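Local coordinates for putative thioesterase II (Thermobifida fusca, PDB 3BBJ), which is a putative thioesterase II of the hot-dog acyl-CoA thioesterase family, probably hydrolysing the thioester bond of acyl-CoA substrates, at residues H64-A69 with G98-T103; L148-V153 with S181-G186; D190-L195 with A226-G231; P203-L208 with G245-N250. All blocks are in the same frame, centred on the assembly; numbering follows the deposited sequence.

Contact 1. Residues H64-A69 with G98-T103. With SO4 (sulfate ion), chain C.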
loop_
_atom_site.group_PDB
_atom_site.type_symbol
_atom_site.label_atom_id
_atom_site.label_comp_id
_atom_site.label_asym_id
_atom_site.label_seq_id
_atom_site.Cartn_x
_atom_site.Cartn_y
_atom_site.Cartn_z
ATOM N N HIS A 64 -5.575 2.727 -8.162
ATOM C CA HIS A 64 -5.402 4.169 -8.378
ATOM C C HIS A 64 -6.698 4.745 -8.916
ATOM O O HIS A 64 -7.204 4.252 -9.912
ATOM C CB HIS A 64 -4.234 4.421 -9.317
ATOM C CG HIS A 64 -2.908 4.232 -8.652
ATOM N ND1 HIS A 64 -2.133 5.289 -8.234
ATOM C CD2 HIS A 64 -2.258 3.109 -8.259
ATOM C CE1 HIS A 64 -1.031 4.820 -7.673
ATOM N NE2 HIS A 64 -1.089 3.502 -7.662
ATOM N N PHE A 65 -7.231 5.765 -8.236
ATOM C CA PHE A 65 -8.545 6.356 -8.542
ATOM C C PHE A 65 -8.349 7.608 -9.344
ATOM O O PHE A 65 -7.673 8.521 -8.894
ATOM C CB PHE A 65 -9.303 6.709 -7.251
ATOM C CG PHE A 65 -9.691 5.514 -6.449
ATOM C CD1 PHE A 65 -8.780 4.904 -5.612
ATOM C CD2 PHE A 65 -10.969 4.970 -6.558
ATOM C CE1 PHE A 65 -9.135 3.747 -4.896
ATOM C CE2 PHE A 65 -11.329 3.833 -5.831
ATOM C CZ PHE A 65 -10.415 3.222 -5.006
ATOM N N HIS A 66 -8.949 7.664 -10.525
ATOM C CA HIS A 66 -8.740 8.791 -11.425
ATOM C C HIS A 66 -9.877 9.794 -11.375
ATOM O O HIS A 66 -9.627 11.016 -11.310
ATOM C CB HIS A 66 -8.563 8.290 -12.861
ATOM C CG HIS A 66 -7.482 7.270 -13.003
ATOM N ND1 HIS A 66 -6.211 7.467 -12.515
ATOM C CD2 HIS A 66 -7.480 6.046 -13.578
ATOM C CE1 HIS A 66 -5.468 6.413 -12.793
ATOM N NE2 HIS A 66 -6.220 5.530 -13.428
ATOM N N ARG A 67 -11.108 9.266 -11.413
ATOM C CA ARG A 67 -12.334 10.064 -11.449
ATOM C C ARG A 67 -13.471 9.368 -10.727
ATOM O O ARG A 67 -13.476 8.136 -10.624
ATOM C CB ARG A 67 -12.822 10.238 -12.894
ATOM C CG ARG A 67 -11.907 10.978 -13.839
ATOM C CD ARG A 67 -12.438 10.896 -15.257
ATOM N NE ARG A 67 -11.477 11.476 -16.196
ATOM C CZ ARG A 67 -10.415 10.848 -16.706
ATOM N NH1 ARG A 67 -10.140 9.589 -16.395
ATOM N NH2 ARG A 67 -9.612 11.497 -17.545
ATOM N N PRO A 68 -14.464 10.149 -10.250
ATOM C CA PRO A 68 -15.656 9.556 -9.632
ATOM C C PRO A 68 -16.526 8.866 -10.656
ATOM O O PRO A 68 -16.605 9.331 -11.787
ATOM C CB PRO A 68 -16.425 10.776 -9.121
ATOM C CG PRO A 68 -16.017 11.875 -10.048
ATOM C CD PRO A 68 -14.546 11.624 -10.247
ATOM N N ALA A 69 -17.167 7.776 -10.260
ATOM C CA ALA A 69 -18.199 7.130 -11.067
ATOM C C ALA A 69 -19.585 7.432 -10.496
ATOM O O ALA A 69 -19.736 7.776 -9.313
ATOM C CB ALA A 69 -17.989 5.625 -11.117
ATOM N N GLY A 98 -16.972 6.741 -21.486
ATOM C CA GLY A 98 -15.741 6.939 -22.229
ATOM C C GLY A 98 -14.545 7.441 -21.445
ATOM O O GLY A 98 -13.562 7.875 -22.048
ATOM N N ARG A 99 -14.606 7.376 -20.116
ATOM C CA ARG A 99 -13.516 7.871 -19.274
ATOM C C ARG A 99 -13.089 6.817 -18.259
ATOM O O ARG A 99 -13.936 6.066 -17.748
ATOM C CB ARG A 99 -13.948 9.171 -18.585
ATOM C CG ARG A 99 -14.001 10.374 -19.549
ATOM C CD ARG A 99 -14.635 11.626 -18.937
ATOM N NE ARG A 99 -16.067 11.446 -18.657
ATOM C CZ ARG A 99 -16.929 12.426 -18.360
ATOM N NH1 ARG A 99 -16.528 13.698 -18.303
ATOM N NH2 ARG A 99 -18.212 12.133 -18.126
ATOM N N THR A 100 -11.782 6.745 -17.989
ATOM C CA THR A 100 -11.274 5.806 -16.995
ATOM C C THR A 100 -11.589 6.320 -15.588
ATOM O O THR A 100 -11.356 7.470 -15.259
ATOM C CB THR A 100 -9.757 5.491 -17.145
ATOM O OG1 THR A 100 -8.998 6.704 -17.137
ATOM C CG2 THR A 100 -9.482 4.727 -18.437
ATOM N N ILE A 101 -12.138 5.440 -14.766
ATOM C CA ILE A 101 -12.534 5.779 -13.409
ATOM C C ILE A 101 -11.413 5.416 -12.415
ATOM O O ILE A 101 -10.931 6.254 -11.635
ATOM C CB ILE A 101 -13.829 5.000 -13.049
ATOM C CG1 ILE A 101 -14.940 5.286 -14.082
ATOM C CG2 ILE A 101 -14.284 5.275 -11.600
ATOM C CD1 ILE A 101 -15.355 6.752 -14.222
ATOM N N LEU A 102 -10.980 4.163 -12.527
ATOM C CA LEU A 102 -10.151 3.506 -11.551
ATOM C C LEU A 102 -9.399 2.366 -12.204
ATOM O O LEU A 102 -9.947 1.681 -13.060
ATOM C CB LEU A 102 -11.094 2.904 -10.502
ATOM C CG LEU A 102 -10.525 2.084 -9.343
ATOM C CD1 LEU A 102 -9.622 2.975 -8.491
ATOM C CD2 LEU A 102 -11.662 1.519 -8.540
ATOM N N THR A 103 -8.145 2.164 -11.797
ATOM C CA THR A 103 -7.376 0.992 -12.220
ATOM C C THR A 103 -6.803 0.261 -11.007
ATOM O O THR A 103 -6.374 0.879 -10.045
ATOM C CB THR A 103 -6.249 1.326 -13.195
ATOM O OG1 THR A 103 -5.649 0.104 -13.642
ATOM C CG2 THR A 103 -5.193 2.188 -12.550
HETATM S S SO4 C . -11.467 14.993 -17.653
HETATM O O1 SO4 C . -11.515 14.817 -16.198
HETATM O O2 SO4 C . -11.636 16.417 -17.953
HETATM O O3 SO4 C . -10.169 14.561 -18.173
HETATM O O4 SO4 C . -12.526 14.207 -18.295
#

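Contact 2. Residues L148-V153 with S181-G186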
loop_
_atom_site.group_PDB
_atom_site.type_symbol
_atom_site.label_atom_id
_atom_site.label_comp_id
_atom_site.label_asym_id
_atom_site.label_seq_id
_atom_site.Cartn_x
_atom_site.Cartn_y
_atom_site.Cartn_z
ATOM N N LEU A 148 -24.585 4.576 3.503
ATOM C CA LEU A 148 -24.667 4.281 4.948
ATOM C C LEU A 148 -25.619 3.142 5.310
ATOM O O LEU A 148 -25.486 2.544 6.392
ATOM C CB LEU A 148 -25.048 5.542 5.746
ATOM C CG LEU A 148 -23.946 6.593 5.957
ATOM C CD1 LEU A 148 -24.494 7.874 6.516
ATOM C CD2 LEU A 148 -22.862 6.055 6.874
ATOM N N ALA A 149 -26.566 2.853 4.410
ATOM C CA ALA A 149 -27.562 1.774 4.599
ATOM C C ALA A 149 -27.137 0.428 3.994
ATOM O O ALA A 149 -27.881 -0.554 4.072
ATOM C CB ALA A 149 -28.915 2.198 4.022
ATOM N N ARG A 150 -25.949 0.398 3.393
ATOM C CA ARG A 150 -25.396 -0.817 2.765
ATOM C C ARG A 150 -24.548 -1.672 3.737
ATOM O O ARG A 150 -24.313 -2.879 3.500
ATOM C CB ARG A 150 -24.534 -0.429 1.557
ATOM C CG ARG A 150 -25.229 0.433 0.481
ATOM C CD ARG A 150 -26.332 -0.355 -0.269
ATOM N NE ARG A 150 -27.568 -0.467 0.514
ATOM C CZ ARG A 150 -28.583 0.403 0.491
ATOM N NH1 ARG A 150 -28.563 1.476 -0.289
ATOM N NH2 ARG A 150 -29.632 0.184 1.263
ATOM N N VAL A 151 -24.138 -1.046 4.839
ATOM C CA VAL A 151 -23.311 -1.690 5.833
ATOM C C VAL A 151 -23.771 -1.325 7.227
ATOM O O VAL A 151 -24.210 -0.190 7.471
ATOM C CB VAL A 151 -21.818 -1.235 5.707
ATOM C CG1 VAL A 151 -21.085 -2.009 4.603
ATOM C CG2 VAL A 151 -21.742 0.291 5.471
ATOM N N ASP A 152 -23.639 -2.287 8.143
ATOM C CA ASP A 152 -23.910 -2.057 9.557
ATOM C C ASP A 152 -22.526 -1.893 10.154
ATOM O O ASP A 152 -21.658 -2.719 9.912
ATOM C CB ASP A 152 -24.627 -3.236 10.223
ATOM C CG ASP A 152 -26.088 -3.360 9.815
ATOM O OD1 ASP A 152 -26.656 -2.391 9.261
ATOM O OD2 ASP A 152 -26.670 -4.445 10.057
ATOM N N VAL A 153 -22.315 -0.800 10.883
ATOM C CA VAL A 153 -21.035 -0.492 11.485
ATOM C C VAL A 153 -21.251 -0.213 12.965
ATOM O O VAL A 153 -21.932 0.733 13.327
ATOM C CB VAL A 153 -20.422 0.735 10.817
ATOM C CG1 VAL A 153 -19.068 1.056 11.422
ATOM C CG2 VAL A 153 -20.316 0.509 9.307
ATOM N N SER A 181 -25.176 -4.772 5.612
ATOM C CA SER A 181 -26.324 -4.448 6.448
ATOM C C SER A 181 -27.382 -5.582 6.531
ATOM O O SER A 181 -27.600 -6.362 5.581
ATOM C CB SER A 181 -26.980 -3.146 5.958
ATOM O OG SER A 181 -27.683 -3.332 4.722
ATOM N N ALA A 182 -28.029 -5.640 7.691
ATOM C CA ALA A 182 -29.156 -6.528 7.935
ATOM C C ALA A 182 -30.227 -6.207 6.898
ATOM O O ALA A 182 -30.754 -7.104 6.249
ATOM C CB ALA A 182 -29.682 -6.327 9.358
ATOM N N ARG A 183 -30.493 -4.910 6.724
ATOM C CA ARG A 183 -31.451 -4.391 5.749
ATOM C C ARG A 183 -31.320 -4.974 4.336
ATOM O O ARG A 183 -32.314 -5.248 3.673
ATOM C CB ARG A 183 -31.255 -2.877 5.664
ATOM C CG ARG A 183 -32.212 -2.167 4.741
ATOM C CD ARG A 183 -31.834 -0.724 4.547
ATOM N NE ARG A 183 -32.749 -0.086 3.611
ATOM C CZ ARG A 183 -32.983 1.217 3.548
ATOM N NH1 ARG A 183 -32.358 2.056 4.368
ATOM N NH2 ARG A 183 -33.839 1.687 2.657
ATOM N N ASP A 184 -30.088 -5.116 3.866
ATOM C CA ASP A 184 -29.814 -5.583 2.503
ATOM C C ASP A 184 -29.725 -7.093 2.383
ATOM O O ASP A 184 -29.496 -7.619 1.270
ATOM C CB ASP A 184 -28.497 -5.014 2.005
ATOM C CG ASP A 184 -28.559 -3.551 1.744
ATOM O OD1 ASP A 184 -29.634 -2.962 1.956
ATOM O OD2 ASP A 184 -27.513 -2.992 1.322
ATOM N N GLY A 185 -29.867 -7.793 3.511
ATOM C CA GLY A 185 -29.855 -9.257 3.485
ATOM C C GLY A 185 -28.898 -9.995 4.409
ATOM O O GLY A 185 -28.670 -11.179 4.207
ATOM N N GLY A 186 -28.363 -9.317 5.427
ATOM C CA GLY A 186 -27.530 -9.962 6.440
ATOM C C GLY A 186 -26.063 -10.068 6.043
ATOM O O GLY A 186 -25.633 -9.570 4.987
HETATM O O HOH W 1 -24.914 -3.950 0.671
#

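Contact 3. Residues D190-L195 with A226-G231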
loop_
_atom_site.group_PDB
_atom_site.type_symbol
_atom_site.label_atom_id
_atom_site.label_comp_id
_atom_site.label_asym_id
_atom_site.label_seq_id
_atom_site.Cartn_x
_atom_site.Cartn_y
_atom_site.Cartn_z
ATOM N N ASP A 190 -20.014 -14.536 0.895
ATOM C CA ASP A 190 -18.605 -14.725 0.589
ATOM C C ASP A 190 -17.776 -13.552 1.146
ATOM O O ASP A 190 -17.606 -12.520 0.482
ATOM C CB ASP A 190 -18.374 -14.881 -0.914
ATOM C CG ASP A 190 -16.903 -15.145 -1.254
ATOM O OD1 ASP A 190 -16.182 -15.735 -0.406
ATOM O OD2 ASP A 190 -16.467 -14.760 -2.367
ATOM N N PRO A 191 -17.243 -13.714 2.368
ATOM C CA PRO A 191 -16.422 -12.694 3.014
ATOM C C PRO A 191 -15.323 -12.114 2.128
ATOM O O PRO A 191 -15.056 -10.916 2.174
ATOM C CB PRO A 191 -15.758 -13.459 4.172
ATOM C CG PRO A 191 -16.640 -14.564 4.470
ATOM C CD PRO A 191 -17.396 -14.909 3.217
ATOM N N LEU A 192 -14.698 -12.962 1.329
ATOM C CA LEU A 192 -13.558 -12.546 0.519
ATOM C C LEU A 192 -13.965 -11.536 -0.515
ATOM O O LEU A 192 -13.194 -10.629 -0.844
ATOM C CB LEU A 192 -12.919 -13.748 -0.155
ATOM C CG LEU A 192 -12.247 -14.701 0.826
ATOM C CD1 LEU A 192 -12.085 -16.093 0.189
ATOM C CD2 LEU A 192 -10.904 -14.105 1.270
ATOM N N ALA A 193 -15.183 -11.702 -1.024
ATOM C CA ALA A 193 -15.745 -10.790 -2.016
ATOM C C ALA A 193 -16.002 -9.422 -1.395
ATOM O O ALA A 193 -15.930 -8.408 -2.067
ATOM C CB ALA A 193 -17.055 -11.377 -2.585
ATOM N N PHE A 194 -16.283 -9.418 -0.092
ATOM C CA PHE A 194 -16.685 -8.214 0.660
ATOM C C PHE A 194 -15.508 -7.428 1.244
ATOM O O PHE A 194 -15.645 -6.246 1.543
ATOM C CB PHE A 194 -17.648 -8.650 1.776
ATOM C CG PHE A 194 -17.908 -7.605 2.844
ATOM C CD1 PHE A 194 -18.592 -6.438 2.550
ATOM C CD2 PHE A 194 -17.537 -7.845 4.168
ATOM C CE1 PHE A 194 -18.853 -5.492 3.546
ATOM C CE2 PHE A 194 -17.796 -6.906 5.180
ATOM C CZ PHE A 194 -18.459 -5.729 4.865
ATOM N N LEU A 195 -14.353 -8.074 1.398
ATOM C CA LEU A 195 -13.174 -7.400 1.966
ATOM C C LEU A 195 -12.824 -6.082 1.250
ATOM O O LEU A 195 -12.609 -5.067 1.913
ATOM C CB LEU A 195 -11.968 -8.354 2.040
ATOM C CG LEU A 195 -12.082 -9.490 3.074
ATOM C CD1 LEU A 195 -10.860 -10.363 3.100
ATOM C CD2 LEU A 195 -12.334 -8.926 4.470
ATOM N N ALA A 226 -5.254 -14.069 5.525
ATOM C CA ALA A 226 -5.851 -15.341 5.929
ATOM C C ALA A 226 -7.243 -15.385 5.316
ATOM O O ALA A 226 -7.801 -14.345 4.949
ATOM C CB ALA A 226 -5.956 -15.428 7.442
ATOM N N ILE A 227 -7.783 -16.594 5.177
ATOM C CA ILE A 227 -9.106 -16.807 4.636
ATOM C C ILE A 227 -10.081 -16.737 5.808
ATOM O O ILE A 227 -10.031 -17.588 6.696
ATOM C CB ILE A 227 -9.215 -18.192 3.967
ATOM C CG1 ILE A 227 -8.209 -18.323 2.802
ATOM C CG2 ILE A 227 -10.648 -18.451 3.504
ATOM C CD1 ILE A 227 -8.456 -17.399 1.604
ATOM N N PRO A 228 -10.980 -15.728 5.817
ATOM C CA PRO A 228 -11.881 -15.599 6.940
ATOM C C PRO A 228 -13.106 -16.491 6.804
ATOM O O PRO A 228 -13.550 -16.807 5.686
ATOM C CB PRO A 228 -12.328 -14.140 6.860
ATOM C CG PRO A 228 -12.348 -13.856 5.424
ATOM C CD PRO A 228 -11.232 -14.690 4.803
ATOM N N GLU A 229 -13.652 -16.887 7.946
ATOM C CA GLU A 229 -14.930 -17.577 7.951
ATOM C C GLU A 229 -15.989 -16.461 7.946
ATOM O O GLU A 229 -15.718 -15.361 8.424
ATOM C CB GLU A 229 -15.069 -18.495 9.178
ATOM C CG GLU A 229 -15.769 -19.831 8.903
ATOM C CD GLU A 229 -15.021 -20.719 7.897
ATOM O OE1 GLU A 229 -13.865 -21.098 8.182
ATOM O OE2 GLU A 229 -15.595 -21.061 6.835
ATOM N N PRO A 230 -17.188 -16.730 7.385
ATOM C CA PRO A 230 -18.247 -15.707 7.365
ATOM C C PRO A 230 -18.562 -15.088 8.720
ATOM O O PRO A 230 -18.327 -15.706 9.761
ATOM C CB PRO A 230 -19.460 -16.466 6.816
ATOM C CG PRO A 230 -18.875 -17.563 5.973
ATOM C CD PRO A 230 -17.631 -17.975 6.712
ATOM N N GLY A 231 -19.058 -13.852 8.679
ATOM C CA GLY A 231 -19.451 -13.124 9.875
ATOM C C GLY A 231 -18.867 -11.730 9.907
ATOM O O GLY A 231 -18.028 -11.377 9.052
#

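Contact 4. Residues P203-L208 with G245-N250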
loop_
_atom_site.group_PDB
_atom_site.type_symbol
_atom_site.label_atom_id
_atom_site.label_comp_id
_atom_site.label_asym_id
_atom_site.label_seq_id
_atom_site.Cartn_x
_atom_site.Cartn_y
_atom_site.Cartn_z
ATOM N N PRO A 203 -16.017 5.409 8.404
ATOM C CA PRO A 203 -15.904 6.874 8.333
ATOM C C PRO A 203 -14.472 7.264 8.036
ATOM O O PRO A 203 -13.545 6.677 8.607
ATOM C CB PRO A 203 -16.300 7.341 9.739
ATOM C CG PRO A 203 -17.053 6.242 10.333
ATOM C CD PRO A 203 -16.546 4.968 9.713
ATOM N N PRO A 204 -14.269 8.183 7.085
ATOM C CA PRO A 204 -12.911 8.641 6.831
ATOM C C PRO A 204 -12.244 9.110 8.126
ATOM O O PRO A 204 -12.816 9.923 8.854
ATOM C CB PRO A 204 -13.111 9.772 5.827
ATOM C CG PRO A 204 -14.335 9.365 5.079
ATOM C CD PRO A 204 -15.229 8.771 6.137
ATOM N N ILE A 205 -11.059 8.572 8.406
ATOM C CA ILE A 205 -10.336 8.849 9.655
ATOM C C ILE A 205 -9.972 10.348 9.828
ATOM O O ILE A 205 -9.839 10.863 10.950
ATOM C CB ILE A 205 -9.072 7.939 9.760
ATOM C CG1 ILE A 205 -8.550 7.896 11.199
ATOM C CG2 ILE A 205 -8.004 8.374 8.756
ATOM C CD1 ILE A 205 -9.524 7.293 12.176
ATOM N N VAL A 206 -9.862 11.047 8.711
ATOM C CA VAL A 206 -9.506 12.447 8.729
ATOM C C VAL A 206 -10.556 13.316 9.416
ATOM O O VAL A 206 -10.238 14.396 9.905
ATOM C CB VAL A 206 -9.241 12.987 7.289
ATOM C CG1 VAL A 206 -10.535 12.970 6.413
ATOM C CG2 VAL A 206 -8.652 14.369 7.357
ATOM N N SER A 207 -11.797 12.843 9.449
ATOM C CA SER A 207 -12.879 13.580 10.060
ATOM C C SER A 207 -12.592 13.829 11.534
ATOM O O SER A 207 -13.083 14.799 12.081
ATOM C CB SER A 207 -14.194 12.829 9.875
ATOM O OG SER A 207 -14.162 11.587 10.543
ATOM N N LEU A 208 -11.791 12.964 12.159
ATOM C CA LEU A 208 -11.420 13.105 13.572
ATOM C C LEU A 208 -10.343 14.149 13.853
ATOM O O LEU A 208 -10.066 14.424 15.010
ATOM C CB LEU A 208 -10.891 11.777 14.104
ATOM C CG LEU A 208 -11.882 10.628 14.161
ATOM C CD1 LEU A 208 -11.165 9.404 14.676
ATOM C CD2 LEU A 208 -13.079 10.997 15.032
ATOM N N GLY A 245 -2.744 18.783 3.261
ATOM C CA GLY A 245 -4.017 18.248 2.785
ATOM C C GLY A 245 -4.082 16.742 2.634
ATOM O O GLY A 245 -5.162 16.176 2.421
ATOM N N TRP A 246 -2.935 16.096 2.746
ATOM C CA TRP A 246 -2.809 14.658 2.580
ATOM C C TRP A 246 -2.964 13.938 3.909
ATOM O O TRP A 246 -2.518 14.422 4.943
ATOM C CB TRP A 246 -1.444 14.320 1.978
ATOM C CG TRP A 246 -1.292 14.794 0.564
ATOM C CD1 TRP A 246 -0.749 15.966 0.148
ATOM C CD2 TRP A 246 -1.700 14.102 -0.628
ATOM N NE1 TRP A 246 -0.802 16.057 -1.225
ATOM C CE2 TRP A 246 -1.381 14.924 -1.721
ATOM C CE3 TRP A 246 -2.313 12.871 -0.874
ATOM C CZ2 TRP A 246 -1.637 14.545 -3.035
ATOM C CZ3 TRP A 246 -2.577 12.506 -2.173
ATOM C CH2 TRP A 246 -2.235 13.326 -3.236
ATOM N N PHE A 247 -3.627 12.789 3.882
ATOM C CA PHE A 247 -3.704 11.931 5.069
ATOM C C PHE A 247 -3.610 10.459 4.680
ATOM O O PHE A 247 -3.943 10.071 3.552
ATOM C CB PHE A 247 -4.979 12.192 5.887
ATOM C CG PHE A 247 -6.251 11.853 5.169
ATOM C CD1 PHE A 247 -6.842 12.767 4.306
ATOM C CD2 PHE A 247 -6.883 10.633 5.384
ATOM C CE1 PHE A 247 -7.994 12.463 3.637
ATOM C CE2 PHE A 247 -8.067 10.320 4.717
ATOM C CZ PHE A 247 -8.623 11.230 3.838
ATOM N N ASP A 248 -3.132 9.661 5.629
ATOM C CA ASP A 248 -3.102 8.207 5.489
ATOM C C ASP A 248 -4.215 7.590 6.358
ATOM O O ASP A 248 -4.402 7.986 7.515
ATOM C CB ASP A 248 -1.737 7.638 5.881
ATOM C CG ASP A 248 -1.369 7.924 7.336
ATOM O OD1 ASP A 248 -1.194 9.112 7.673
ATOM O OD2 ASP A 248 -1.231 6.973 8.132
ATOM N N GLU A 249 -4.958 6.641 5.792
ATOM C CA GLU A 249 -5.976 5.883 6.544
ATOM C C GLU A 249 -5.588 4.414 6.510
ATOM O O GLU A 249 -5.586 3.778 5.470
ATOM C CB GLU A 249 -7.362 6.098 5.944
ATOM C CG GLU A 249 -8.511 5.358 6.615
ATOM C CD GLU A 249 -9.884 5.706 5.995
ATOM O OE1 GLU A 249 -10.226 6.920 5.910
ATOM O OE2 GLU A 249 -10.627 4.767 5.606
ATOM N N ASN A 250 -5.285 3.874 7.667
ATOM C CA ASN A 250 -4.801 2.511 7.784
ATOM C C ASN A 250 -5.887 1.657 8.412
ATOM O O ASN A 250 -6.220 1.874 9.566
ATOM C CB ASN A 250 -3.565 2.526 8.664
ATOM C CG ASN A 250 -2.614 3.625 8.268
ATOM O OD1 ASN A 250 -2.215 3.687 7.124
ATOM N ND2 ASN A 250 -2.282 4.528 9.199
#

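Contact 1. Residues H64-A69 with G98-T103
Arg99, entering strand 99-109, sets its CB over one face of the Arg67 guanidinium, 4.0 Å from Arg67 CD, and the two arginine side chains cross at about a right angle. A sulfate ion, probably from the crystallisation liquor, lies beside both. Arg67 NH2 donates to sulfate O3 almost straight (3.2 Å, 176°), while the bond from NE to O1 is weak. At Thr100 the backbone O takes the other end of the same guanidinium: Arg67 NH1 reaches it in the guanidinium plane and on a carbonyl lone pair, at 2.7 Å. Arg67 gets there with an extended chain from CG to NE.

Ile101 O is gripped twice, by His66 N (2.7 Å) and Arg67 N (3.0 Å), both in the carbonyl plane. Two consecutive residues thus face one, as in a classic beta bulge, just where strand 57-65 of the N-terminal hot-dog domain gives way to loop. The Ile101 side chain lies under that loop, CG2 packing on Ala69 CB at 3.8 Å and CD1 reaching toward Pro68 O.

Leu102 pairs with Phe65 as antiparallel, non-hydrogen-bonded neighbours. Both side chains run the same way, the leucine CD1 over a face of the ring, and Leu41 and Leu45 of helix 38-51 pack on Leu102. Thr103 and His64 form the hydrogen-bonded pair, with His64 N to Thr103 O at 2.8 Å and a return bond from Thr103 N. On this other face Thr103 CG2 touches His66 NE2 at 3.6 Å, and His64 NE2 is hydrogen-bonded to Ser62 of the second subunit.

Contact 2. Residues L148-V153 with S181-G186
Arg150 and Asp184 cross at about a right angle, yet their end groups come within 25° of coplanar, so the salt bridge is made side-on with one nitrogen to each oxygen. Arg150 NE meets Asp184 OD2 at 2.7 Å and Arg150 NH2 meets Asp184 OD1 at 3.2 Å, each oxygen using its syn lone pair. The bends at chi2 and chi3 fold the arginine back to reach the carboxylate. A water donates both to Asp184 OD2 and to Arg150 O, linking the carboxylate to the backbone as well.

Ser181 holds the middle. Its OG sits between the backbone N and the carbonyl carbon, donates to Ala149 O at 2.9 Å from above the carbonyl plane, and accepts from Asp184 N, which makes an ST motif at the type I turn Ala182 to Gly185. Ser181 N donates to Arg150 O. On the far side of the serine, Asp152 OD2 takes Ala182 N at 3.0 Å from above the carboxylate plane.

Arg183 lays a guanidinium face over Arg150 NH2; Asp145, in salt bridge with Arg183, probably eases the repulsion. The loop that follows strand 173-180 is thus tied to the start of strand 151-155 beside it, with Arg7 of helix 7-11 packed on Arg150 and Asp184.

Contact 3. Residues D190-L195 with A226-G231
Leu192 leaves the first turn of helix 191-198 with CG anti to the carbonyl carbon (chi1 -68°), which carries the branch from CB across toward the loop. Its CG already lies 4.1 Å from Pro228 CD. Beyond it, Leu192 CD2 packs on Pro228 CD at 3.6 Å, and both leucine methyls, CD1 and CD2, stand 4.1 Å from Ile227 CD1. The leucine and isoleucine side chains cross obliquely and meet methyl to methyl at their ends.

One residue earlier, Pro191 opposes two prolines. Its CB rests against Pro228 CG at 3.7 Å, while its CG reaches Pro230 CA at 3.5 Å and, less closely, Pro230 CG. Pro191 and Leu192 thus meet adjacent carbons of the Pro228 ring, CG and CD, from the helix side, with Leu195 CD1 more distant on the same ring. No hydrogen bond crosses this interface; it is apolar carbon against carbon.

Leu195 goes on to Trp222 and Leu224 of strand 217-224, and Leu192 to His57 of strand 57-65. A short helix laid against strands, its start covered by the loop leading into strand 233-243, is consistent with the helix-on-sheet packing of the C-terminal hot-dog domain.

Contact 4. Residues P203-L208 with G245-N250
Phe247 stands in the crowded position between backbone N and carbonyl carbon (chi1 65°), and Val206 places CG1 in the matching position on its own backbone; together these turn the valine branch onto the ring. Glu249, by contrast, runs fully out, CG anti to the backbone N (chi1 179°) and the chain still extended beyond it, so that its carboxylate reaches the loop.

Val206 comes down over the ring at about a right angle. CB hangs above the ring centre, 3.6 Å from the centroid and almost on the normal, a CH-pi contact, while CG1 leans out toward CZ and CG2 lies over the CG and CD1 side. Ile205 packs on the same face of the strand, its CG2 over the seam where the Phe247 ring (oblique, CD2 at 4.2 Å) meets Glu249 CB (3.7 Å).

The polar tie is Ile205 N to Glu249 OE1, 3.1 Å and fairly straight at 162°, the donor lying above the carboxylate plane. Pro204 CA touches the same oxygen at 3.3 Å. The 3-10 turn beginning at Ile205 is closed by Pro204 O, which accepts from both Ser207 N and Ser207 OG.

A loop with a 3-10 turn thus packs on one face of strand 246-254 in the C-terminal hot-dog domain; on the other, Asp248 salt-bridges Arg225 of the second subunit. Glu249 is buried, and its OE1 points at the N-H opening the 3-10 turn, where the turn's dipole would tend to favour the charged carboxylate; burial may pull the other way, although Ser237 and Gln266 also lie against the side chain.

Contact 1 lies in the N-terminal hot-dog domain and contacts 2, 3 and 4 in the C-terminal one. Contacts 2 and 3 touch directly: Val151 CG1 lies 4.3 Å from Phe194 CE1, so the start of strand 151-155, next to the Arg150 salt bridge, also packs against helix 191-198. Contact 4 comes within about 5 Å of contact 2, nearest atoms, without touching it. Contacts 1 and 4, whose centres are about 21 Å apart, both reach the second subunit, whereas contacts 2 and 3 do not. Contact 3 lies across the centre of the chain from contacts 1 and 4. The sulfate belongs to contact 1.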